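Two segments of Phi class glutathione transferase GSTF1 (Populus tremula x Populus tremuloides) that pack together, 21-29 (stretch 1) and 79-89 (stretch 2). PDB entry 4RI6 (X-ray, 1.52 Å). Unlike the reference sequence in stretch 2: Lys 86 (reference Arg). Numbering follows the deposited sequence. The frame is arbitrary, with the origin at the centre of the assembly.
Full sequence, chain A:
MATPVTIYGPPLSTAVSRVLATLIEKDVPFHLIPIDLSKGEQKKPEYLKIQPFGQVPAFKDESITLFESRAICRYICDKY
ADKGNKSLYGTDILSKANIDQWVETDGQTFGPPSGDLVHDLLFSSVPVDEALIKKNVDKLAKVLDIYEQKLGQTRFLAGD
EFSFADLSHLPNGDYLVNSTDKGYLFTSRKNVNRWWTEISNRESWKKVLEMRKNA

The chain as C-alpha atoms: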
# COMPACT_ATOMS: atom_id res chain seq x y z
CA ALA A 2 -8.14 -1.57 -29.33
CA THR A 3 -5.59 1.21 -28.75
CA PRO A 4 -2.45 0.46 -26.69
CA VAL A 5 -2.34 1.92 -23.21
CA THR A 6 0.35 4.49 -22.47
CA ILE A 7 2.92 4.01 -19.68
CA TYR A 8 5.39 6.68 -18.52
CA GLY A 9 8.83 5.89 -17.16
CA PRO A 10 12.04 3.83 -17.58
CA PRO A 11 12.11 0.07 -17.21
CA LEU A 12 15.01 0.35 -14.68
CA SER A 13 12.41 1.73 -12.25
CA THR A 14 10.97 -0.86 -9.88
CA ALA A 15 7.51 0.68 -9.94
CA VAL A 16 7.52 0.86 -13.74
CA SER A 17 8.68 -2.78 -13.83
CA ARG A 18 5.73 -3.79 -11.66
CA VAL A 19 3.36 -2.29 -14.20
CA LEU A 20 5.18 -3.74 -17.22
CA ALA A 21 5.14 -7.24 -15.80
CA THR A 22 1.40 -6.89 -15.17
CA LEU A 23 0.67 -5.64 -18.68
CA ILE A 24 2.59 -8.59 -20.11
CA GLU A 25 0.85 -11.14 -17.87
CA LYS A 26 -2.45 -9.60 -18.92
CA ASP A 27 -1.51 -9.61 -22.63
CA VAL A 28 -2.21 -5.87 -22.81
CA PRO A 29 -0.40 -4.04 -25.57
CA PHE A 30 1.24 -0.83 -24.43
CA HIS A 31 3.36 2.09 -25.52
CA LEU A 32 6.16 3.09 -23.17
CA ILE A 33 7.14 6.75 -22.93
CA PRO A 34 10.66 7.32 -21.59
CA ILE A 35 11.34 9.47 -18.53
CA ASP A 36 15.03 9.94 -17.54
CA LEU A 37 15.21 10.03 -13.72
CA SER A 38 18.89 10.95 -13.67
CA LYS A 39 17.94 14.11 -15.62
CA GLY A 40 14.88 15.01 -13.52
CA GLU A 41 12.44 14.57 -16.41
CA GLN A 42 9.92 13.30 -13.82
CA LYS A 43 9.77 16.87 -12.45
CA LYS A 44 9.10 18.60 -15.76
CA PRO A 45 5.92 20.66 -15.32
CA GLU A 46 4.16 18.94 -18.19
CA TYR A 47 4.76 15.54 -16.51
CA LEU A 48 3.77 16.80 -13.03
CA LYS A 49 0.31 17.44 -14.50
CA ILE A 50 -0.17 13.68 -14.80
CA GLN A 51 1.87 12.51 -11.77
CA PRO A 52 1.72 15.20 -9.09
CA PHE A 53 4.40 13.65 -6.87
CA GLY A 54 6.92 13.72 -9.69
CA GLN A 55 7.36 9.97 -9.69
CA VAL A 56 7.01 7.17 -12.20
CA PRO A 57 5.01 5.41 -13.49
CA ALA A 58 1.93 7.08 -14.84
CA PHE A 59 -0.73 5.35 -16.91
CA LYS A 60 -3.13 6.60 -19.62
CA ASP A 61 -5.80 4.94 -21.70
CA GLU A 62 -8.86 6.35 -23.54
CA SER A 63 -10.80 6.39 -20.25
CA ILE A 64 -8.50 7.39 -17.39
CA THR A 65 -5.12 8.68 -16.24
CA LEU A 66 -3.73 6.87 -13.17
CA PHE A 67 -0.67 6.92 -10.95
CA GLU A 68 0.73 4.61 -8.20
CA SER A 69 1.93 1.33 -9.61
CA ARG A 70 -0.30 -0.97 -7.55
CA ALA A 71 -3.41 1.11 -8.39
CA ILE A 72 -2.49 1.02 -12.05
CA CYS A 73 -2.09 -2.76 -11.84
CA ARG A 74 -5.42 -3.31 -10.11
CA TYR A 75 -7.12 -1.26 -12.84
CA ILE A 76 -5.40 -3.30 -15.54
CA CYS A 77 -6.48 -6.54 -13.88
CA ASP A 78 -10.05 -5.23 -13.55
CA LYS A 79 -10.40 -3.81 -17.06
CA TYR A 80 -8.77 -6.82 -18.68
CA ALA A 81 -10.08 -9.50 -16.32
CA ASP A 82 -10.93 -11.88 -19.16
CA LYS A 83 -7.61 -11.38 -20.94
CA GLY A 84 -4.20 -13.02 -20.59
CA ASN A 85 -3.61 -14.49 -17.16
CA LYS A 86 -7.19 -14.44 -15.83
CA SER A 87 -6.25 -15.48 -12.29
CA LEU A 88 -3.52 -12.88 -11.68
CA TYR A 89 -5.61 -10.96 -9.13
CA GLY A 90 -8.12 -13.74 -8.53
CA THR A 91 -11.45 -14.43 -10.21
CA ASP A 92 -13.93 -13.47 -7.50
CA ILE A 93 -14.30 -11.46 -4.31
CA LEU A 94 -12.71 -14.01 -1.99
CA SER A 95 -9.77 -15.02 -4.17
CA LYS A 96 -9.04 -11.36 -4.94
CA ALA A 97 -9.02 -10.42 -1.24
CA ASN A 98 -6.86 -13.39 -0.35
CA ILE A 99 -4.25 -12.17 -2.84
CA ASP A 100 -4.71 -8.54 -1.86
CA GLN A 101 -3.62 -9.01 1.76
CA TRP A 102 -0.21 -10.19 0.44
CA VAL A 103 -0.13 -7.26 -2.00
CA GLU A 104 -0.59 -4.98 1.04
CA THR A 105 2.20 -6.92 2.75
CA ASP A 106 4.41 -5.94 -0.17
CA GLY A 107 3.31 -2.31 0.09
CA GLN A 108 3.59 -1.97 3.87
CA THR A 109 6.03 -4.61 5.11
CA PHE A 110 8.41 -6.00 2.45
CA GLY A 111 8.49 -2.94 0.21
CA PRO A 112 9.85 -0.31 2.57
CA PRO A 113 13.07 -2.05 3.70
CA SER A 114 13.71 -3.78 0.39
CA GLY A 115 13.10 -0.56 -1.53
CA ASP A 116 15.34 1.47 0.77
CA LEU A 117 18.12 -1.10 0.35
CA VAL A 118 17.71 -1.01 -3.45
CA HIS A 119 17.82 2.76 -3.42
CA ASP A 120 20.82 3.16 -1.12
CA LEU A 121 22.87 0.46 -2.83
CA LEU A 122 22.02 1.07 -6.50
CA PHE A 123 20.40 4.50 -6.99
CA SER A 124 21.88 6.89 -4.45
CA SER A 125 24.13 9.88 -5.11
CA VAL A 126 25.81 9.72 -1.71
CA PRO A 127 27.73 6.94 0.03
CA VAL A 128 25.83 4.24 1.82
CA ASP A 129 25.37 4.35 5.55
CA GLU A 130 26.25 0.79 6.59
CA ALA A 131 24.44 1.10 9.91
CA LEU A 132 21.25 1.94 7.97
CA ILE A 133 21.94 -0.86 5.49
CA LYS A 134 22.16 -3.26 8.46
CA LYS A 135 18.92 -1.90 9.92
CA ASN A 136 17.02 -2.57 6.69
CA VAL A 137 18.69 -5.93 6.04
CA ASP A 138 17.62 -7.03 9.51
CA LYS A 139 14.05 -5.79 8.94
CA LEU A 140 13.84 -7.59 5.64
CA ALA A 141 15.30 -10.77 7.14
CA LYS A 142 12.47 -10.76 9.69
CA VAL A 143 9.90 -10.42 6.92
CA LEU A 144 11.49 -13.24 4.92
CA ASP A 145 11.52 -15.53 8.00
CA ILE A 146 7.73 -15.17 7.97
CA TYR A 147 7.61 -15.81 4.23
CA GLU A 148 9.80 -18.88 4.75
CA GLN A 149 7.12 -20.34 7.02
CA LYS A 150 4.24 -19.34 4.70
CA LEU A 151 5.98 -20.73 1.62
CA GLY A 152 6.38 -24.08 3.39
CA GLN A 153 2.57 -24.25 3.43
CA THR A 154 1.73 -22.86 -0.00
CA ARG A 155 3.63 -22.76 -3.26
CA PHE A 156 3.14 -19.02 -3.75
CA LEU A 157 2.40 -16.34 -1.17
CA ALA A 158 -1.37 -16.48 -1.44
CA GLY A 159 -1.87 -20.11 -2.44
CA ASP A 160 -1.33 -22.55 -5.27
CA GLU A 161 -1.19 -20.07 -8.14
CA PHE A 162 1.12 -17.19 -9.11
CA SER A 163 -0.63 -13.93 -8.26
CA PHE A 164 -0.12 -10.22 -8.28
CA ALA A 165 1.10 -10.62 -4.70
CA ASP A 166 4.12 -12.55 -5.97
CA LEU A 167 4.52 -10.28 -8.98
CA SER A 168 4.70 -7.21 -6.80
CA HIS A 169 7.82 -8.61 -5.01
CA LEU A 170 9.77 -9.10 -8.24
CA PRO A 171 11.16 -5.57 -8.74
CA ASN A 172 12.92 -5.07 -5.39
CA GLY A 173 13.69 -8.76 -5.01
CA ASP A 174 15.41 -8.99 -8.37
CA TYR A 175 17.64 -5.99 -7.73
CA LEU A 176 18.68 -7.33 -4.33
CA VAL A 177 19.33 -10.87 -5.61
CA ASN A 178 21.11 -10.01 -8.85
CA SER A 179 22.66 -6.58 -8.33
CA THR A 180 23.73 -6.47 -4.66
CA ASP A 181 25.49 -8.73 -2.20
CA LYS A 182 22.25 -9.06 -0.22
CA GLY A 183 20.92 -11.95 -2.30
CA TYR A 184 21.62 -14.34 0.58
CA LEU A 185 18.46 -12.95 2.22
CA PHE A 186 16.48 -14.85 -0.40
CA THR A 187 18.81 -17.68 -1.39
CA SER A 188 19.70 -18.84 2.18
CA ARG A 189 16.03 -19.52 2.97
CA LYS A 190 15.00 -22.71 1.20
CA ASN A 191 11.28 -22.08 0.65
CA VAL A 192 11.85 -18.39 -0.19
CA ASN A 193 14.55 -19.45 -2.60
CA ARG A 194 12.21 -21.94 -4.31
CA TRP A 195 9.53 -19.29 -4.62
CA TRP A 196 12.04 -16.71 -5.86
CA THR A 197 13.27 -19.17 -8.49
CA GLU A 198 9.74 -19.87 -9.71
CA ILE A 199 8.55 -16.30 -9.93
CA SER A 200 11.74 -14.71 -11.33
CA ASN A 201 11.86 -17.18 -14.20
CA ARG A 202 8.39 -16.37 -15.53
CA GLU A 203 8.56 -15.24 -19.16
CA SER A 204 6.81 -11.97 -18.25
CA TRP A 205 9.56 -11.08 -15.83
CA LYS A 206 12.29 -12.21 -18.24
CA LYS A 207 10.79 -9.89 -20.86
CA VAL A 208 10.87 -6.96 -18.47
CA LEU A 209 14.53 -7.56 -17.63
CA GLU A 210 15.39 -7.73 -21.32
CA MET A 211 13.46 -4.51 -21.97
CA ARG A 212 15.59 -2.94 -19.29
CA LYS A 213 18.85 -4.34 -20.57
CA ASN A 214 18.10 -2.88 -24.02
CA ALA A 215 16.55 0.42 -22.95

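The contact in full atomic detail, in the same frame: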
# COMPACT_ATOMS: atom_id res chain seq x y z
N ALA A 21 5.33 -5.82 -15.99
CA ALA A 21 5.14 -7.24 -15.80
C ALA A 21 3.65 -7.57 -15.80
O ALA A 21 3.24 -8.59 -16.35
CB ALA A 21 5.79 -7.69 -14.50
N THR A 22 2.84 -6.69 -15.19
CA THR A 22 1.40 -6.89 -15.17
C THR A 22 0.79 -6.80 -16.55
O THR A 22 -0.01 -7.66 -16.93
CB THR A 22 0.75 -5.86 -14.22
OG1 THR A 22 1.30 -6.04 -12.91
CG2 THR A 22 -0.77 -6.03 -14.18
N LEU A 23 1.17 -5.79 -17.32
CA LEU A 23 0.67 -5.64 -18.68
C LEU A 23 0.97 -6.90 -19.48
O LEU A 23 0.13 -7.38 -20.24
CB LEU A 23 1.29 -4.41 -19.34
CG LEU A 23 0.78 -3.09 -18.79
CD1 LEU A 23 1.69 -1.96 -19.19
CD2 LEU A 23 -0.62 -2.84 -19.29
N ILE A 24 2.17 -7.44 -19.32
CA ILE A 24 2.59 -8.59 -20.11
C ILE A 24 1.83 -9.85 -19.68
O ILE A 24 1.35 -10.60 -20.53
CB ILE A 24 4.10 -8.80 -20.00
CG1 ILE A 24 4.84 -7.64 -20.68
CG2 ILE A 24 4.50 -10.11 -20.65
CD1 ILE A 24 6.32 -7.53 -20.33
N GLU A 25 1.69 -10.06 -18.37
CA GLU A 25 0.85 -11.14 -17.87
C GLU A 25 -0.57 -11.03 -18.39
O GLU A 25 -1.20 -12.04 -18.70
CB GLU A 25 0.82 -11.12 -16.34
CG GLU A 25 2.11 -11.60 -15.68
CD GLU A 25 2.27 -13.13 -15.64
OE1 GLU A 25 1.26 -13.86 -15.70
OE2 GLU A 25 3.43 -13.59 -15.52
N LYS A 26 -1.08 -9.80 -18.48
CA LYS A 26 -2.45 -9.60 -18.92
C LYS A 26 -2.60 -9.49 -20.43
O LYS A 26 -3.71 -9.28 -20.91
CB LYS A 26 -3.04 -8.35 -18.26
CG LYS A 26 -3.16 -8.51 -16.76
CD LYS A 26 -4.05 -9.68 -16.35
CE LYS A 26 -5.44 -9.63 -16.96
NZ LYS A 26 -6.34 -10.71 -16.45
N ASP A 27 -1.50 -9.64 -21.17
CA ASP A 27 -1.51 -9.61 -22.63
C ASP A 27 -2.05 -8.27 -23.13
O ASP A 27 -2.77 -8.23 -24.12
CB ASP A 27 -2.36 -10.79 -23.16
CG ASP A 27 -2.28 -10.96 -24.66
OD1 ASP A 27 -1.25 -10.59 -25.26
OD2 ASP A 27 -3.27 -11.46 -25.24
N VAL A 28 -1.74 -7.19 -22.43
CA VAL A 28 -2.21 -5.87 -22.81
C VAL A 28 -1.14 -5.14 -23.59
O VAL A 28 -0.07 -4.87 -23.05
CB VAL A 28 -2.62 -5.05 -21.60
CG1 VAL A 28 -3.07 -3.66 -22.03
CG2 VAL A 28 -3.72 -5.76 -20.85
N PRO A 29 -1.42 -4.80 -24.85
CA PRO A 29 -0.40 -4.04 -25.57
C PRO A 29 -0.24 -2.66 -24.98
O PRO A 29 -1.21 -2.11 -24.47
CB PRO A 29 -0.95 -3.96 -27.00
CG PRO A 29 -1.98 -5.07 -27.09
CD PRO A 29 -2.57 -5.14 -25.71
N LYS A 79 -10.00 -4.10 -15.69
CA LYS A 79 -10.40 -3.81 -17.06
C LYS A 79 -10.24 -5.00 -18.00
O LYS A 79 -11.06 -5.23 -18.88
CB LYS A 79 -9.60 -2.64 -17.61
CG LYS A 79 -9.97 -2.26 -19.04
CD LYS A 79 -9.17 -1.07 -19.54
CE LYS A 79 -9.51 -0.76 -20.98
NZ LYS A 79 -8.56 0.23 -21.57
N TYR A 80 -9.15 -5.73 -17.80
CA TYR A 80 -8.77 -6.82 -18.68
C TYR A 80 -8.89 -8.16 -17.97
O TYR A 80 -8.09 -9.06 -18.19
CB TYR A 80 -7.35 -6.62 -19.20
CG TYR A 80 -7.14 -5.35 -19.98
CD1 TYR A 80 -7.52 -5.26 -21.31
CD2 TYR A 80 -6.54 -4.24 -19.39
CE1 TYR A 80 -7.31 -4.10 -22.03
CE2 TYR A 80 -6.34 -3.07 -20.11
CZ TYR A 80 -6.72 -3.00 -21.43
OH TYR A 80 -6.52 -1.84 -22.16
N ALA A 81 -9.88 -8.28 -17.10
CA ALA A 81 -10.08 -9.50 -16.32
C ALA A 81 -10.07 -10.75 -17.18
O ALA A 81 -9.48 -11.75 -16.80
CB ALA A 81 -11.39 -9.42 -15.54
N ASP A 82 -10.71 -10.69 -18.34
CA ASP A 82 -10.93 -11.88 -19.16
C ASP A 82 -9.80 -12.12 -20.15
O ASP A 82 -9.89 -12.99 -21.02
CB ASP A 82 -12.25 -11.74 -19.92
CG ASP A 82 -12.80 -13.07 -20.39
OD1 ASP A 82 -12.53 -14.10 -19.73
OD2 ASP A 82 -13.52 -13.09 -21.42
N LYS A 83 -8.71 -11.38 -19.99
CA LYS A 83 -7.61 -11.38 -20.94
C LYS A 83 -6.36 -11.95 -20.28
O LYS A 83 -6.19 -11.82 -19.06
CB LYS A 83 -7.36 -9.94 -21.42
CG LYS A 83 -6.84 -9.76 -22.82
CD LYS A 83 -6.74 -8.27 -23.11
CE LYS A 83 -5.88 -7.95 -24.32
NZ LYS A 83 -5.80 -9.04 -25.34
N GLY A 84 -5.49 -12.57 -21.08
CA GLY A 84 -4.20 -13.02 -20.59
C GLY A 84 -4.35 -13.94 -19.41
O GLY A 84 -5.21 -14.80 -19.41
N ASN A 85 -3.50 -13.74 -18.40
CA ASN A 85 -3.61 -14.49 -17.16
C ASN A 85 -4.85 -14.04 -16.38
O ASN A 85 -4.83 -13.01 -15.71
CB ASN A 85 -2.33 -14.29 -16.34
CG ASN A 85 -2.30 -15.13 -15.07
OD1 ASN A 85 -3.29 -15.74 -14.68
ND2 ASN A 85 -1.16 -15.13 -14.41
N LYS A 86 -5.92 -14.82 -16.45
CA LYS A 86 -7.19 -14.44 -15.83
C LYS A 86 -7.13 -14.46 -14.30
O LYS A 86 -7.88 -13.74 -13.65
CB LYS A 86 -8.31 -15.35 -16.29
CG LYS A 86 -8.51 -15.35 -17.80
CD LYS A 86 -9.84 -15.95 -18.19
CE LYS A 86 -9.95 -16.09 -19.69
NZ LYS A 86 -11.31 -16.52 -20.10
N SER A 87 -6.26 -15.28 -13.73
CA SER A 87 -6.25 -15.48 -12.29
C SER A 87 -5.28 -14.55 -11.56
O SER A 87 -5.12 -14.68 -10.35
CB SER A 87 -5.89 -16.92 -11.95
OG SER A 87 -4.49 -17.11 -12.07
N LEU A 88 -4.64 -13.63 -12.27
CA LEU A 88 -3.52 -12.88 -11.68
C LEU A 88 -3.91 -12.18 -10.38
O LEU A 88 -3.13 -12.15 -9.43
CB LEU A 88 -2.96 -11.87 -12.69
CG LEU A 88 -1.72 -11.08 -12.25
CD1 LEU A 88 -0.51 -12.00 -11.99
CD2 LEU A 88 -1.35 -10.03 -13.29
N TYR A 89 -5.11 -11.62 -10.34
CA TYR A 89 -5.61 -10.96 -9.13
C TYR A 89 -6.93 -11.62 -8.72
O TYR A 89 -7.87 -10.98 -8.26
CB TYR A 89 -5.78 -9.45 -9.36
CG TYR A 89 -5.31 -8.56 -8.20
CD1 TYR A 89 -5.75 -8.77 -6.90
CD2 TYR A 89 -4.44 -7.50 -8.43
CE1 TYR A 89 -5.33 -7.94 -5.86
CE2 TYR A 89 -4.01 -6.69 -7.41
CZ TYR A 89 -4.46 -6.89 -6.13
OH TYR A 89 -4.02 -6.05 -5.13
O HOH W 1 -5.45 -12.91 -24.00

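How does Lys 26, the residue with the most surface covered by the other stretch, reach it at all? Its CA-to-CB bond points away, yet three successive m torsions fold the chain back so that its end lands among the carbonyls of the loop. There the ammonium group donates to Asn 85 O and to Lys 83 O, each 2.8 Å from Lys 26 NZ. Two weak hydrogen bonds add to these, from Lys 26 NZ to Tyr 80 O at 3.0 Å and to Ala 81 O at 3.3 Å. Tyr 80 to Lys 83 form a type I turn, and Asn 85 begins another, so a single positive charge gathers carbonyl oxygens from two successive turns. The lower part of the side chain is apolar, and Lys 26 CD lies 4.1 Å from Leu 88 CD2.

What does Glu 25 contribute beside it? It meets Asn 85 twice. Asn 85 N donates to Glu 25 O at 2.9 Å, and Asn 85 ND2 donates to Glu 25 OE1 at 3.0 Å; both bonds are nearly straight, at 170° and 169°. Backbone and side chain of the same two residues are thus held together, while the other end of the asparagine amide, Asn 85 OD1, accepts from Ser 87 N at 3.2 Å within its own loop. Leu 88 closes the apolar side of this region, Leu 88 CD2 lying 3.9 Å from Glu 25 CB and 4.1 Å from Thr 22 CG2.

Why does the loop come so close where the helix ends? Asp 27 leaves the helix with positive phi in a Schellman motif, and next to it the CA atoms of Lys 26 and Gly 84 are only 4.2 Å apart. Gly 84 has no side chain: an ideal CB would clash with Lys 26 C at 2.5 Å and Glu 25 O at 2.6 Å. Its own positive phi also favours glycine. A water bridges the gap nearby, donating to Asp 27 OD2 and accepting from Gly 84 N.

How does Lys 83 engage the residues just past the helix? More of Lys 83 is covered by stretch 1 than of any other residue in stretch 2, though Leu 88 is nearly equal. Its side chain, t at chi2 and chi3 but turned at chi4 (27°), places Lys 83 NZ 3.5 Å from Asp 27 OD2, a salt bridge, and Lys 83 CE lies 3.1 Å from Asp 27 O. Beyond it, Val 28 sets CG2 over one face of the Tyr 80 ring, with Val 28 CG2 3.6 Å from the ring centroid and 15° off the normal, a CH-pi contact.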